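Local coordinates for glucosamine-6-phosphate deaminase (Thermotoga maritima, PDB 1J5X), which is an alpha/beta protein of the SIS-domain family, built round two parallel beta-sheets, and is of unassigned function, at residues T69-L78 / L168-A179; V153-T161 / P330-K338. All coordinates share one frame; numbering follows the deposited sequence.

Contact 1: T69-L78 / L168-A179; sequences TISYYFERVL and LLSLMFLADKIA
Ile-70 packs on Leu-168, Leu-171 and Met-172 of the facing helix, where two nearly parallel helices meet with their axes 9.3 Å apart and inclined by 15°. Its CG1 stands anti to the backbone N, chi1 -173°. This carries CD1 across to Met-172 CG, 3.7 Å away, while CG1 meets Leu-171 CB. Further along the helices, Leu-78 CD2 reaches both Ile-178 CG2 and Ala-179 CB. Val-77 CG2 touches Ala-175 CB at 3.6 Å.

Two rings add CH-pi contacts. Met-172, a selenomethionine in this model, bends at chi3 and sets CE over one face of the Tyr-73 ring, 3.4 Å from its centroid. Its SE lies farther above the same ring, a Met-aromatic contact. Val-77 CG1, from the tyrosine's own helix, lies toward the rim of the opposite face. Ala-175 CB sits over a face of the Phe-74 ring, 3.9 Å from the centroid.

The one polar link is a hydrogen bond from Tyr-73 OH to Asp-176 OD2, 2.5 Å long. Asp-176 OD2 accepts with its syn lone pair, at the edge of the ring. The carboxylate plane stands 88° from the ring plane. Asn-181 ND2 holds Asp-176 OD1.

This SIS-domain helix pair is mostly apolar and buried, opening toward Leu-78 and Ile-178. Tyr-73 and Asn-181 together would limit rotation of the carboxylate.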
loop_
_atom_site.group_PDB
_atom_site.type_symbol
_atom_site.label_atom_id
_atom_site.label_comp_id
_atom_site.label_asym_id
_atom_site.label_seq_id
_atom_site.Cartn_x
_atom_site.Cartn_y
_atom_site.Cartn_z
ATOM N N THR A 69 -5.191 2.134 3.450
ATOM C CA THR A 69 -4.665 1.055 4.288
ATOM C C THR A 69 -4.472 1.488 5.737
ATOM O O THR A 69 -4.924 0.792 6.660
ATOM C CB THR A 69 -3.337 0.539 3.732
ATOM O OG1 THR A 69 -3.535 0.192 2.339
ATOM C CG2 THR A 69 -2.912 -0.780 4.518
ATOM N N ILE A 70 -3.855 2.661 5.968
ATOM C CA ILE A 70 -3.651 3.051 7.346
ATOM C C ILE A 70 -4.957 3.474 8.025
ATOM O O ILE A 70 -5.131 3.250 9.231
ATOM C CB ILE A 70 -2.504 4.125 7.440
ATOM C CG1 ILE A 70 -2.139 4.427 8.913
ATOM C CG2 ILE A 70 -2.921 5.396 6.696
ATOM C CD1 ILE A 70 -1.620 3.137 9.696
ATOM N N SER A 71 -5.919 4.024 7.268
ATOM C CA SER A 71 -7.205 4.449 7.860
ATOM C C SER A 71 -7.883 3.210 8.527
ATOM O O SER A 71 -8.435 3.295 9.656
ATOM C CB SER A 71 -8.153 5.072 6.808
ATOM O OG SER A 71 -8.667 4.152 5.854
ATOM N N TYR A 72 -7.832 2.071 7.854
ATOM C CA TYR A 72 -8.457 0.865 8.470
ATOM C C TYR A 72 -7.730 0.554 9.785
ATOM O O TYR A 72 -8.350 0.276 10.825
ATOM C CB TYR A 72 -8.305 -0.407 7.629
ATOM C CG TYR A 72 -9.213 -0.567 6.433
ATOM C CD1 TYR A 72 -10.523 -0.980 6.586
ATOM C CD2 TYR A 72 -8.743 -0.340 5.158
ATOM C CE1 TYR A 72 -11.359 -1.159 5.483
ATOM C CE2 TYR A 72 -9.532 -0.514 4.069
ATOM C CZ TYR A 72 -10.848 -0.926 4.225
ATOM O OH TYR A 72 -11.644 -1.121 3.121
ATOM N N TYR A 73 -6.397 0.537 9.740
ATOM C CA TYR A 73 -5.630 0.194 10.937
ATOM C C TYR A 73 -5.831 1.160 12.100
ATOM O O TYR A 73 -5.918 0.747 13.281
ATOM C CB TYR A 73 -4.151 0.081 10.585
ATOM C CG TYR A 73 -3.340 -0.699 11.606
ATOM C CD1 TYR A 73 -3.507 -2.076 11.754
ATOM C CD2 TYR A 73 -2.446 -0.056 12.445
ATOM C CE1 TYR A 73 -2.800 -2.796 12.725
ATOM C CE2 TYR A 73 -1.723 -0.762 13.408
ATOM C CZ TYR A 73 -1.905 -2.133 13.560
ATOM O OH TYR A 73 -1.262 -2.830 14.562
ATOM N N PHE A 74 -5.845 2.450 11.806
ATOM C CA PHE A 74 -6.097 3.436 12.872
ATOM C C PHE A 74 -7.446 3.252 13.552
ATOM O O PHE A 74 -7.555 3.315 14.792
ATOM C CB PHE A 74 -6.050 4.868 12.339
ATOM C CG PHE A 74 -4.739 5.517 12.584
ATOM C CD1 PHE A 74 -3.593 5.010 11.987
ATOM C CD2 PHE A 74 -4.648 6.665 13.387
ATOM C CE1 PHE A 74 -2.373 5.631 12.175
ATOM C CE2 PHE A 74 -3.425 7.301 13.590
ATOM C CZ PHE A 74 -2.291 6.793 12.991
ATOM N N GLU A 75 -8.473 3.037 12.755
ATOM C CA GLU A 75 -9.791 2.811 13.323
ATOM C C GLU A 75 -9.742 1.515 14.148
ATOM O O GLU A 75 -10.329 1.445 15.234
ATOM C CB GLU A 75 -10.845 2.624 12.233
ATOM C CG GLU A 75 -12.212 2.367 12.815
ATOM C CD GLU A 75 -13.374 2.295 11.781
ATOM O OE1 GLU A 75 -13.184 1.813 10.647
ATOM O OE2 GLU A 75 -14.498 2.705 12.144
ATOM N N ARG A 76 -9.051 0.519 13.641
ATOM C CA ARG A 76 -8.963 -0.789 14.329
ATOM C C ARG A 76 -8.245 -0.693 15.683
ATOM O O ARG A 76 -8.724 -1.205 16.721
ATOM C CB ARG A 76 -8.212 -1.801 13.438
ATOM C CG ARG A 76 -8.131 -3.231 14.032
ATOM C CD ARG A 76 -7.381 -4.226 13.167
ATOM N NE ARG A 76 -7.920 -4.343 11.798
ATOM C CZ ARG A 76 -9.039 -4.982 11.470
ATOM N NH1 ARG A 76 -9.778 -5.584 12.419
ATOM N NH2 ARG A 76 -9.450 -5.024 10.189
ATOM N N VAL A 77 -7.090 -0.061 15.699
ATOM C CA VAL A 77 -6.354 -0.020 16.957
ATOM C C VAL A 77 -6.632 1.147 17.859
ATOM O O VAL A 77 -6.464 1.015 19.093
ATOM C CB VAL A 77 -4.810 -0.160 16.757
ATOM C CG1 VAL A 77 -4.498 -1.385 15.876
ATOM C CG2 VAL A 77 -4.230 1.104 16.164
ATOM N N LEU A 78 -7.077 2.279 17.327
ATOM C CA LEU A 78 -7.372 3.426 18.205
ATOM C C LEU A 78 -8.863 3.628 18.462
ATOM O O LEU A 78 -9.225 4.450 19.280
ATOM C CB LEU A 78 -6.816 4.744 17.610
ATOM C CG LEU A 78 -5.298 4.786 17.656
ATOM C CD1 LEU A 78 -4.813 5.948 16.755
ATOM C CD2 LEU A 78 -4.844 5.043 19.132
ATOM N N LEU A 168 3.948 3.086 5.731
ATOM C CA LEU A 168 2.849 2.273 6.347
ATOM C C LEU A 168 3.346 1.670 7.689
ATOM O O LEU A 168 2.669 1.799 8.729
ATOM C CB LEU A 168 2.392 1.205 5.358
ATOM C CG LEU A 168 1.241 0.312 5.872
ATOM C CD1 LEU A 168 0.070 1.197 6.351
ATOM C CD2 LEU A 168 0.815 -0.675 4.805
ATOM N N LEU A 169 4.515 1.074 7.645
ATOM C CA LEU A 169 5.100 0.512 8.862
ATOM C C LEU A 169 5.180 1.576 9.929
ATOM O O LEU A 169 4.806 1.366 11.110
ATOM C CB LEU A 169 6.488 0.008 8.567
ATOM C CG LEU A 169 7.391 -0.221 9.779
ATOM C CD1 LEU A 169 6.768 -1.364 10.627
ATOM C CD2 LEU A 169 8.757 -0.681 9.293
ATOM N N SER A 170 5.686 2.751 9.562
ATOM C CA SER A 170 5.815 3.801 10.564
ATOM C C SER A 170 4.500 4.253 11.206
ATOM O O SER A 170 4.439 4.462 12.438
ATOM C CB SER A 170 6.503 5.076 9.956
ATOM O OG SER A 170 7.723 4.719 9.322
ATOM N N LEU A 171 3.456 4.425 10.401
ATOM C CA LEU A 171 2.200 4.911 10.924
ATOM C C LEU A 171 1.494 3.774 11.680
ATOM O O LEU A 171 0.831 4.089 12.620
ATOM C CB LEU A 171 1.289 5.468 9.806
ATOM C CG LEU A 171 1.913 6.636 9.020
ATOM C CD1 LEU A 171 0.928 7.138 7.940
ATOM C CD2 LEU A 171 2.298 7.710 9.973
HETATM N N MSE A 172 1.634 2.513 11.255
HETATM C CA MSE A 172 0.973 1.421 12.035
HETATM C C MSE A 172 1.633 1.404 13.417
HETATM O O MSE A 172 0.976 1.345 14.470
HETATM C CB MSE A 172 1.183 0.103 11.338
HETATM C CG MSE A 172 0.389 0.034 10.065
HETATM SE SE MSE A 172 0.651 -1.679 9.158
HETATM C CE MSE A 172 -0.523 -2.806 10.256
ATOM N N PHE A 173 2.962 1.433 13.420
ATOM C CA PHE A 173 3.714 1.427 14.694
ATOM C C PHE A 173 3.322 2.602 15.573
ATOM O O PHE A 173 3.076 2.458 16.793
ATOM C CB PHE A 173 5.233 1.376 14.354
ATOM C CG PHE A 173 6.153 1.324 15.560
ATOM C CD1 PHE A 173 6.460 2.474 16.262
ATOM C CD2 PHE A 173 6.721 0.134 15.948
ATOM C CE1 PHE A 173 7.339 2.457 17.349
ATOM C CE2 PHE A 173 7.629 0.104 17.064
ATOM C CZ PHE A 173 7.917 1.261 17.738
ATOM N N LEU A 174 3.243 3.780 14.988
ATOM C CA LEU A 174 2.818 4.978 15.722
ATOM C C LEU A 174 1.392 4.829 16.337
ATOM O O LEU A 174 1.102 5.256 17.491
ATOM C CB LEU A 174 2.837 6.175 14.761
ATOM C CG LEU A 174 2.428 7.556 15.291
ATOM C CD1 LEU A 174 2.834 8.676 14.374
ATOM C CD2 LEU A 174 0.980 7.602 15.354
ATOM N N ALA A 175 0.480 4.257 15.567
ATOM C CA ALA A 175 -0.875 4.090 16.112
ATOM C C ALA A 175 -0.855 3.175 17.341
ATOM O O ALA A 175 -1.519 3.475 18.364
ATOM C CB ALA A 175 -1.794 3.451 15.063
ATOM N N ASP A 176 -0.124 2.070 17.241
ATOM C CA ASP A 176 -0.099 1.165 18.375
ATOM C C ASP A 176 0.572 1.842 19.574
ATOM O O ASP A 176 0.147 1.658 20.723
ATOM C CB ASP A 176 0.608 -0.116 18.032
ATOM C CG ASP A 176 -0.267 -1.054 17.198
ATOM O OD1 ASP A 176 -1.467 -1.246 17.578
ATOM O OD2 ASP A 176 0.218 -1.607 16.190
ATOM N N LYS A 177 1.630 2.609 19.328
ATOM C CA LYS A 177 2.277 3.298 20.471
ATOM C C LYS A 177 1.303 4.260 21.132
ATOM O O LYS A 177 1.254 4.387 22.388
ATOM C CB LYS A 177 3.555 4.078 20.021
ATOM C CG LYS A 177 4.731 3.226 19.703
ATOM C CD LYS A 177 5.140 2.405 20.976
ATOM C CE LYS A 177 6.523 1.752 20.788
ATOM N NZ LYS A 177 6.912 0.798 21.932
ATOM N N ILE A 178 0.501 4.954 20.340
ATOM C CA ILE A 178 -0.447 5.901 20.920
ATOM C C ILE A 178 -1.516 5.142 21.742
ATOM O O ILE A 178 -1.924 5.604 22.823
ATOM C CB ILE A 178 -1.112 6.737 19.841
ATOM C CG1 ILE A 178 -0.056 7.702 19.292
ATOM C CG2 ILE A 178 -2.348 7.487 20.375
ATOM C CD1 ILE A 178 -0.502 8.530 18.137
ATOM N N ALA A 179 -1.906 3.981 21.228
ATOM C CA ALA A 179 -2.935 3.183 21.913
ATOM C C ALA A 179 -2.425 2.510 23.172
ATOM O O ALA A 179 -3.222 2.114 24.008
ATOM C CB ALA A 179 -3.471 2.111 20.979
#

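Contact 2: V153-T161 / P330-K338; sequences VREEAIVMT and PDKPPHLEK
Ile-158 is the apolar centre of this meeting of two loops. Its CG2 rests 3.8 Å from Leu-336 CB and also faces Pro-333 CG. The branch stands anti to the backbone N, which leads it to the turn formed by Pro-333 to Leu-336, a type II beta turn. Val-159 CG2 approaches Pro-333 CG from the neighbouring position, at 4.0 Å. The proline ring therefore has a methyl group from each of two successive residues near its CG. This is the closely packed part, although its carbon contacts are few.

Two waters bridge the loops beside this patch. Water 2 takes the N-H of Ile-158 and donates to Asp-331 O, at 2.6 Å. Water 3 joins Val-159 N to Pro-330 O in the same way, with a longer second bond of 3.2 Å.

Lys-338 makes the one direct hydrogen bond between the loops. Its chain runs extended beyond CG and brings NZ to Glu-155 O, 2.8 Å away. The bond lies in the carbonyl plane, on a lone pair, with a C=O...N angle of 144°. Here, toward Glu-156, is the looser solvent side. Lys-338 NZ and Glu-156 OE1 are 4.5 Å apart, too far for a salt bridge. Water 1 accepts from the first and donates to the second.

The segment 153-161 connects strand 147-150 to helix 162-179. The loop 330-338 comes after helix 313-326. Arg-109 makes a salt bridge to Glu-155 OE1, which Ser-163 OG also hydrogen-bonds, and binds the carbonyls of Ala-157 and Ile-158. Helix 15-25 offers Glu-19 to the backbone N of Glu-156 and Ala-157, while helix 222-238 touches Val-159 and Leu-336.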
loop_
_atom_site.group_PDB
_atom_site.type_symbol
_atom_site.label_atom_id
_atom_site.label_comp_id
_atom_site.label_asym_id
_atom_site.label_seq_id
_atom_site.Cartn_x
_atom_site.Cartn_y
_atom_site.Cartn_z
ATOM N N VAL A 153 13.650 8.655 3.759
ATOM C CA VAL A 153 13.625 7.542 2.819
ATOM C C VAL A 153 14.025 8.087 1.449
ATOM O O VAL A 153 13.444 9.096 0.993
ATOM C CB VAL A 153 12.195 6.995 2.679
ATOM C CG1 VAL A 153 12.100 5.964 1.616
ATOM C CG2 VAL A 153 11.710 6.413 4.038
ATOM N N ARG A 154 14.991 7.452 0.800
ATOM C CA ARG A 154 15.349 7.911 -0.558
ATOM C C ARG A 154 14.692 7.042 -1.565
ATOM O O ARG A 154 15.005 5.879 -1.657
ATOM C CB ARG A 154 16.865 7.846 -0.793
ATOM C CG ARG A 154 17.570 9.118 -0.410
ATOM C CD ARG A 154 18.970 9.314 -1.100
ATOM N NE ARG A 154 19.542 10.617 -0.729
ATOM C CZ ARG A 154 20.169 10.905 0.424
ATOM N NH1 ARG A 154 20.347 9.974 1.368
ATOM N NH2 ARG A 154 20.602 12.156 0.641
ATOM N N GLU A 155 13.735 7.574 -2.302
ATOM C CA GLU A 155 13.108 6.788 -3.311
ATOM C C GLU A 155 12.990 7.719 -4.532
ATOM O O GLU A 155 12.337 8.779 -4.474
ATOM C CB GLU A 155 11.743 6.303 -2.864
ATOM C CG GLU A 155 11.142 5.314 -3.803
ATOM C CD GLU A 155 9.712 4.928 -3.382
ATOM O OE1 GLU A 155 8.796 5.780 -3.459
ATOM O OE2 GLU A 155 9.526 3.759 -2.987
ATOM N N GLU A 156 13.658 7.278 -5.595
ATOM C CA GLU A 156 13.806 7.959 -6.895
ATOM C C GLU A 156 12.937 7.549 -8.042
ATOM O O GLU A 156 12.655 8.361 -8.941
ATOM C CB GLU A 156 15.229 7.724 -7.402
ATOM C CG GLU A 156 16.276 8.181 -6.499
ATOM C CD GLU A 156 16.131 9.596 -6.295
ATOM O OE1 GLU A 156 15.680 10.282 -7.260
ATOM O OE2 GLU A 156 16.460 10.047 -5.190
ATOM N N ALA A 157 12.576 6.287 -8.085
ATOM C CA ALA A 157 11.832 5.809 -9.204
ATOM C C ALA A 157 10.464 6.440 -9.301
ATOM O O ALA A 157 9.947 6.967 -8.286
ATOM C CB ALA A 157 11.731 4.319 -9.130
ATOM N N ILE A 158 9.901 6.393 -10.519
ATOM C CA ILE A 158 8.558 6.897 -10.783
ATOM C C ILE A 158 7.576 6.105 -9.907
ATOM O O ILE A 158 6.735 6.688 -9.234
ATOM C CB ILE A 158 8.104 6.659 -12.283
ATOM C CG1 ILE A 158 8.976 7.467 -13.224
ATOM C CG2 ILE A 158 6.626 7.060 -12.499
ATOM C CD1 ILE A 158 9.405 8.801 -12.609
ATOM N N VAL A 159 7.664 4.782 -9.954
ATOM C CA VAL A 159 6.752 3.957 -9.165
ATOM C C VAL A 159 7.152 3.859 -7.708
ATOM O O VAL A 159 8.327 3.635 -7.363
ATOM C CB VAL A 159 6.656 2.553 -9.784
ATOM C CG1 VAL A 159 5.706 1.659 -8.984
ATOM C CG2 VAL A 159 6.172 2.696 -11.217
HETATM N N MSE A 160 6.170 4.079 -6.828
HETATM C CA MSE A 160 6.427 3.965 -5.401
HETATM C C MSE A 160 6.540 2.503 -5.041
HETATM O O MSE A 160 5.720 1.685 -5.456
HETATM C CB MSE A 160 5.285 4.617 -4.600
HETATM C CG MSE A 160 5.502 6.086 -4.458
HETATM SE SE MSE A 160 3.936 6.976 -3.600
HETATM C CE MSE A 160 3.831 5.699 -2.131
ATOM N N THR A 161 7.567 2.172 -4.236
ATOM C CA THR A 161 7.777 0.805 -3.842
ATOM C C THR A 161 7.995 0.809 -2.333
ATOM O O THR A 161 7.019 0.729 -1.549
ATOM C CB THR A 161 9.028 0.129 -4.618
ATOM O OG1 THR A 161 10.210 0.943 -4.483
ATOM C CG2 THR A 161 8.685 -0.029 -6.096
ATOM N N PRO A 330 10.312 -1.308 -16.303
ATOM C CA PRO A 330 9.378 -0.831 -15.272
ATOM C C PRO A 330 9.761 0.550 -14.763
ATOM O O PRO A 330 8.973 1.175 -14.071
ATOM C CB PRO A 330 9.472 -1.895 -14.173
ATOM C CG PRO A 330 10.846 -2.469 -14.339
ATOM C CD PRO A 330 10.990 -2.545 -15.878
ATOM N N ASP A 331 10.959 1.036 -15.080
ATOM C CA ASP A 331 11.343 2.382 -14.631
ATOM C C ASP A 331 10.804 3.506 -15.579
ATOM O O ASP A 331 10.926 4.666 -15.264
ATOM C CB ASP A 331 12.853 2.563 -14.573
ATOM C CG ASP A 331 13.539 1.620 -13.594
ATOM O OD1 ASP A 331 13.755 2.036 -12.426
ATOM O OD2 ASP A 331 13.854 0.478 -14.023
ATOM N N LYS A 332 10.206 3.136 -16.708
ATOM C CA LYS A 332 9.694 4.141 -17.673
ATOM C C LYS A 332 8.250 3.881 -18.025
ATOM O O LYS A 332 7.919 3.604 -19.191
ATOM C CB LYS A 332 10.491 4.063 -18.978
ATOM C CG LYS A 332 11.988 4.059 -18.797
ATOM C CD LYS A 332 12.452 5.395 -18.260
ATOM C CE LYS A 332 13.940 5.636 -18.544
ATOM N NZ LYS A 332 14.306 7.049 -18.164
ATOM N N PRO A 333 7.357 3.966 -17.039
ATOM C CA PRO A 333 5.962 3.712 -17.398
ATOM C C PRO A 333 5.498 4.824 -18.366
ATOM O O PRO A 333 5.830 5.981 -18.164
ATOM C CB PRO A 333 5.214 3.819 -16.053
ATOM C CG PRO A 333 6.298 3.887 -15.009
ATOM C CD PRO A 333 7.489 4.512 -15.681
ATOM N N PRO A 334 4.744 4.478 -19.403
ATOM C CA PRO A 334 4.278 5.513 -20.336
ATOM C C PRO A 334 3.476 6.576 -19.587
ATOM O O PRO A 334 2.748 6.242 -18.657
ATOM C CB PRO A 334 3.322 4.772 -21.254
ATOM C CG PRO A 334 3.527 3.351 -21.017
ATOM C CD PRO A 334 4.040 3.211 -19.628
ATOM N N HIS A 335 3.597 7.827 -20.023
ATOM C CA HIS A 335 2.839 8.994 -19.506
ATOM C C HIS A 335 2.927 9.481 -18.065
ATOM O O HIS A 335 2.401 10.562 -17.754
ATOM C CB HIS A 335 1.344 8.821 -19.778
ATOM C CG HIS A 335 1.015 7.891 -20.904
ATOM N ND1 HIS A 335 1.520 8.049 -22.181
ATOM C CD2 HIS A 335 0.181 6.820 -20.955
ATOM C CE1 HIS A 335 1.007 7.112 -22.968
ATOM N NE2 HIS A 335 0.192 6.353 -22.247
ATOM N N LEU A 336 3.548 8.705 -17.181
ATOM C CA LEU A 336 3.637 9.091 -15.772
ATOM C C LEU A 336 4.693 10.098 -15.379
ATOM O O LEU A 336 5.783 10.102 -15.938
ATOM C CB LEU A 336 3.858 7.859 -14.907
ATOM C CG LEU A 336 2.799 6.752 -15.059
ATOM C CD1 LEU A 336 2.988 5.762 -13.922
ATOM C CD2 LEU A 336 1.396 7.326 -15.053
ATOM N N GLU A 337 4.382 10.885 -14.340
ATOM C CA GLU A 337 5.276 11.909 -13.794
ATOM C C GLU A 337 5.421 11.717 -12.281
ATOM O O GLU A 337 4.451 11.350 -11.617
ATOM C CB GLU A 337 4.687 13.299 -14.043
ATOM C CG GLU A 337 4.366 13.619 -15.495
ATOM C CD GLU A 337 3.615 14.943 -15.627
ATOM O OE1 GLU A 337 2.415 14.991 -15.247
ATOM O OE2 GLU A 337 4.222 15.939 -16.096
ATOM N N LYS A 338 6.587 11.982 -11.699
ATOM C CA LYS A 338 6.684 11.789 -10.234
ATOM C C LYS A 338 5.726 12.740 -9.508
ATOM O O LYS A 338 4.964 12.339 -8.608
ATOM C CB LYS A 338 8.115 12.023 -9.746
ATOM C CG LYS A 338 8.645 10.966 -8.754
ATOM C CD LYS A 338 9.752 11.520 -7.849
ATOM C CE LYS A 338 10.382 10.403 -6.985
ATOM N NZ LYS A 338 11.371 10.896 -5.967
HETATM O O HOH W 1 13.879 11.911 -6.424
HETATM O O HOH W 2 11.467 5.515 -12.816
HETATM O O HOH W 3 9.452 3.201 -11.599
#

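Overall arrangement
Contact 1 is a mostly buried helix pair and contact 2 a partly buried meeting of loops. They lie on opposite sides of the chain's centre, with their own centres about 26 Å apart. Helix 162-179 links them: its later turns pack in contact 1, and the loop 153-161 of contact 2 leads into its start. Contact 1 stays within the SIS domain and is mostly apolar. Contact 2 joins the loop before helix 162-179 to the loop after helix 313-326, through a small apolar patch, one lysine-to-carbonyl bond and bridging waters. Direct side-chain packing dominates the first, whereas the second shares its load with water. The nearest atoms of the two are about 7 Å apart.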